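Long-range contact in Non-structural protein 2 (Human respiratory syncytial virus A, PDB 7LDK), which probably antagonises the host type I interferon response, acting with NS1 to repress IRF3 activation, and interacts with the N-terminal part of host RIG-I: residues F60-N65 with T91-I96. Numbering follows the deposited sequence.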
ATOM      1  N   PHE A  60       0.159   1.828   9.883  1.00 27.42           N
ATOM      2  CA  PHE A  60       1.611   1.654  10.085  1.00 28.63           C
ATOM      3  C   PHE A  60       2.013   0.277   9.536  1.00 27.87           C
ATOM      4  O   PHE A  60       2.926   0.190   8.687  1.00 28.19           O
ATOM      5  CB  PHE A  60       1.938   1.839  11.563  1.00 30.91           C
ATOM      6  CG  PHE A  60       3.399   1.715  11.871  1.00 33.02           C
ATOM      7  CD1 PHE A  60       4.227   2.821  11.799  1.00 34.37           C
ATOM      8  CD2 PHE A  60       3.948   0.503  12.254  1.00 34.22           C
ATOM      9  CE1 PHE A  60       5.571   2.723  12.118  1.00 36.59           C
ATOM     10  CE2 PHE A  60       5.299   0.402  12.555  1.00 36.52           C
ATOM     11  CZ  PHE A  60       6.109   1.514  12.483  1.00 37.68           C
ATOM     12  N   THR A  61       1.332  -0.771   9.998  1.00 27.28           N
ATOM     13  CA  THR A  61       1.574  -2.171   9.577  1.00 27.22           C
ATOM     14  C   THR A  61       1.465  -2.269   8.058  1.00 25.87           C
ATOM     15  O   THR A  61       2.296  -2.928   7.440  1.00 26.42           O
ATOM     16  CB  THR A  61       0.594  -3.122  10.256  1.00 27.32           C
ATOM     17  OG1 THR A  61       0.898  -3.006  11.636  1.00 29.50           O
ATOM     18  CG2 THR A  61       0.744  -4.550   9.794  1.00 27.88           C
ATOM     19  N   PHE A  62       0.459  -1.622   7.480  1.00 24.77           N
ATOM     20  CA  PHE A  62       0.244  -1.579   6.018  1.00 23.77           C
ATOM     21  C   PHE A  62       1.499  -1.013   5.351  1.00 24.88           C
ATOM     22  O   PHE A  62       1.994  -1.625   4.426  1.00 25.01           O
ATOM     23  CB  PHE A  62      -1.014  -0.777   5.688  1.00 22.40           C
ATOM     24  CG  PHE A  62      -1.282  -0.712   4.210  1.00 21.97           C
ATOM     25  CD1 PHE A  62      -2.058  -1.669   3.598  1.00 21.65           C
ATOM     26  CD2 PHE A  62      -0.721   0.279   3.418  1.00 22.55           C
ATOM     27  CE1 PHE A  62      -2.306  -1.614   2.237  1.00 22.01           C
ATOM     28  CE2 PHE A  62      -0.948   0.315   2.051  1.00 22.75           C
ATOM     29  CZ  PHE A  62      -1.749  -0.624   1.468  1.00 22.48           C
ATOM     30  N   LEU A  63       1.996   0.134   5.799  1.00 26.64           N
ATOM     31  CA  LEU A  63       3.120   0.807   5.112  1.00 28.93           C
ATOM     32  C   LEU A  63       4.428   0.076   5.385  1.00 30.91           C
ATOM     33  O   LEU A  63       5.227  -0.010   4.435  1.00 32.33           O
ATOM     34  CB  LEU A  63       3.220   2.258   5.570  1.00 30.57           C
ATOM     35  CG  LEU A  63       2.021   3.100   5.155  1.00 31.35           C
ATOM     36  CD1 LEU A  63       2.194   4.519   5.677  1.00 33.57           C
ATOM     37  CD2 LEU A  63       1.823   3.092   3.636  1.00 31.17           C
ATOM     38  N   VAL A  64       4.647  -0.438   6.597  1.00 31.71           N
ATOM     39  CA  VAL A  64       5.861  -1.242   6.878  1.00 34.15           C
ATOM     40  C   VAL A  64       5.948  -2.354   5.822  1.00 33.71           C
ATOM     41  O   VAL A  64       7.002  -2.506   5.205  1.00 35.42           O
ATOM     42  CB  VAL A  64       5.873  -1.808   8.314  1.00 36.19           C
ATOM     43  CG1 VAL A  64       6.920  -2.902   8.479  1.00 39.10           C
ATOM     44  CG2 VAL A  64       6.103  -0.725   9.353  1.00 37.18           C
ATOM     45  N   ASN A  65       4.871  -3.094   5.595  1.00 32.44           N
ATOM     46  CA  ASN A  65       4.870  -4.265   4.681  1.00 33.03           C
ATOM     47  C   ASN A  65       5.025  -3.773   3.240  1.00 32.25           C
ATOM     48  O   ASN A  65       5.762  -4.413   2.492  1.00 34.65           O
ATOM     49  CB  ASN A  65       3.643  -5.143   4.883  1.00 32.87           C
ATOM     50  CG  ASN A  65       3.580  -5.747   6.266  1.00 34.60           C
ATOM     51  OD1 ASN A  65       4.327  -5.400   7.153  1.00 37.29           O
ATOM     52  ND2 ASN A  65       2.667  -6.651   6.491  1.00 35.97           N
ATOM     53  N   THR A  91       2.904   9.846  -3.614  1.00 54.13           N
ATOM     54  CA  THR A  91       2.710   8.768  -4.625  1.00 54.55           C
ATOM     55  C   THR A  91       2.630   7.361  -3.981  1.00 51.93           C
ATOM     56  O   THR A  91       2.408   6.362  -4.725  1.00 50.26           O
ATOM     57  CB  THR A  91       3.899   8.854  -5.587  1.00 57.32           C
ATOM     58  OG1 THR A  91       3.563   8.141  -6.771  1.00 59.78           O
ATOM     59  CG2 THR A  91       5.164   8.308  -4.958  1.00 56.29           C
ATOM     60  N   PHE A  92       2.868   7.240  -2.665  1.00 51.28           N
ATOM     61  CA  PHE A  92       2.745   5.934  -1.962  1.00 49.06           C
ATOM     62  C   PHE A  92       1.269   5.662  -1.662  1.00 46.77           C
ATOM     63  O   PHE A  92       0.503   6.571  -1.329  1.00 48.18           O
ATOM     64  CB  PHE A  92       3.662   5.866  -0.736  1.00 49.07           C
ATOM     65  CG  PHE A  92       5.104   5.550  -1.058  1.00 51.34           C
ATOM     66  CD1 PHE A  92       5.548   5.397  -2.373  1.00 53.50           C
ATOM     67  CD2 PHE A  92       6.034   5.418  -0.036  1.00 51.74           C
ATOM     68  CE1 PHE A  92       6.883   5.140  -2.653  1.00 54.33           C
ATOM     69  CE2 PHE A  92       7.370   5.158  -0.322  1.00 53.27           C
ATOM     70  CZ  PHE A  92       7.793   5.022  -1.628  1.00 54.16           C
ATOM     71  N   PRO A  93       0.832   4.393  -1.789  1.00 43.58           N
ATOM     72  CA  PRO A  93      -0.554   4.016  -1.558  1.00 41.70           C
ATOM     73  C   PRO A  93      -0.960   4.187  -0.094  1.00 39.78           C
ATOM     74  O   PRO A  93      -0.114   4.085   0.772  1.00 40.44           O
ATOM     75  CB  PRO A  93      -0.576   2.528  -1.937  1.00 41.15           C
ATOM     76  CG  PRO A  93       0.806   2.072  -1.602  1.00 40.75           C
ATOM     77  CD  PRO A  93       1.662   3.219  -2.089  1.00 43.44           C
ATOM     78  N   MET A  94      -2.241   4.468   0.110  1.00 39.36           N
ATOM     79  CA  MET A  94      -2.919   4.536   1.429  1.00 38.23           C
ATOM     80  C   MET A  94      -3.987   3.450   1.473  1.00 33.45           C
ATOM     81  O   MET A  94      -4.714   3.228   0.507  1.00 33.01           O
ATOM     82  CB  MET A  94      -3.622   5.880   1.629  1.00 43.91           C
ATOM     83  CG  MET A  94      -2.727   7.075   1.736  1.00 49.25           C
ATOM     84  SD  MET A  94      -3.689   8.519   1.170  1.00 62.77           S
ATOM     85  CE  MET A  94      -2.458   9.335   0.142  1.00 67.26           C
ATOM     86  N   PRO A  95      -4.149   2.763   2.619  1.00 29.18           N
ATOM     87  CA  PRO A  95      -5.172   1.739   2.750  1.00 27.18           C
ATOM     88  C   PRO A  95      -6.543   2.339   3.087  1.00 26.18           C
ATOM     89  O   PRO A  95      -6.609   3.301   3.765  1.00 26.60           O
ATOM     90  CB  PRO A  95      -4.599   0.938   3.919  1.00 26.67           C
ATOM     91  CG  PRO A  95      -4.013   1.986   4.834  1.00 27.53           C
ATOM     92  CD  PRO A  95      -3.413   2.985   3.872  1.00 28.72           C
ATOM     93  N   ILE A  96      -7.602   1.739   2.579  1.00 25.63           N
ATOM     94  CA  ILE A  96      -9.011   2.016   2.971  1.00 25.95           C
ATOM     95  C   ILE A  96      -9.440   0.906   3.927  1.00 24.86           C
ATOM     96  O   ILE A  96      -9.484  -0.232   3.453  1.00 24.39           O
ATOM     97  CB  ILE A  96      -9.930   2.029   1.744  1.00 27.03           C
ATOM     98  CG1 ILE A  96      -9.414   2.946   0.636  1.00 28.51           C
ATOM     99  CG2 ILE A  96     -11.334   2.380   2.181  1.00 27.99           C
ATOM    100  CD1 ILE A  96      -9.101   4.345   1.115  1.00 29.51           C
TER
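Phe62, on the helix 55-89, meets the start of the edge strand 94-100 through a CH-pi contact with Pro95. CB of Pro95 sits 3.6 Å from the centroid of the Phe62 ring, only 11° off the ring normal, so it lies almost directly over the middle of one face. The proline ring crosses the phenyl obliquely rather than lying flat on it: its CD drifts toward one side of the aromatic ring and comes within 3.8 Å of Phe62 CD2. The torsions of Phe62 make this possible. CG stands anti to the backbone N (chi1 -180°), which carries the ring off the helix toward the strand, and chi2 of 90° turns its face to the proline.

The remaining contacts are fewer and centre on Pro93, in the loop just ahead of the strand. Its carbonyl O lies near the plane of the phenyl ring, at the edge, 4.1 Å from Phe62 CE2. Leu63 reaches the same oxygen from the next position of the helix: its CB does not head for the strand, but the extended end of the side chain brings CD2 to 3.6 Å from Pro93 O. That methyl also lies in the plane of the Phe62 ring, at its edge. Met94, between the two prolines in sequence, has its CB directed away from the helix, and its backbone is hydrogen-bonded to Lys110 of the neighbouring strand.

Phe40 packs edge-to-face with Phe62, and Ile36 and Ile109 also touch its side chain, placing the ring in the core between helices and sheet. Helix and strand are thus joined here by dispersion and by weak CH-pi attraction to one aromatic face, with neither hydrogen bonds nor salt bridges between the two segments.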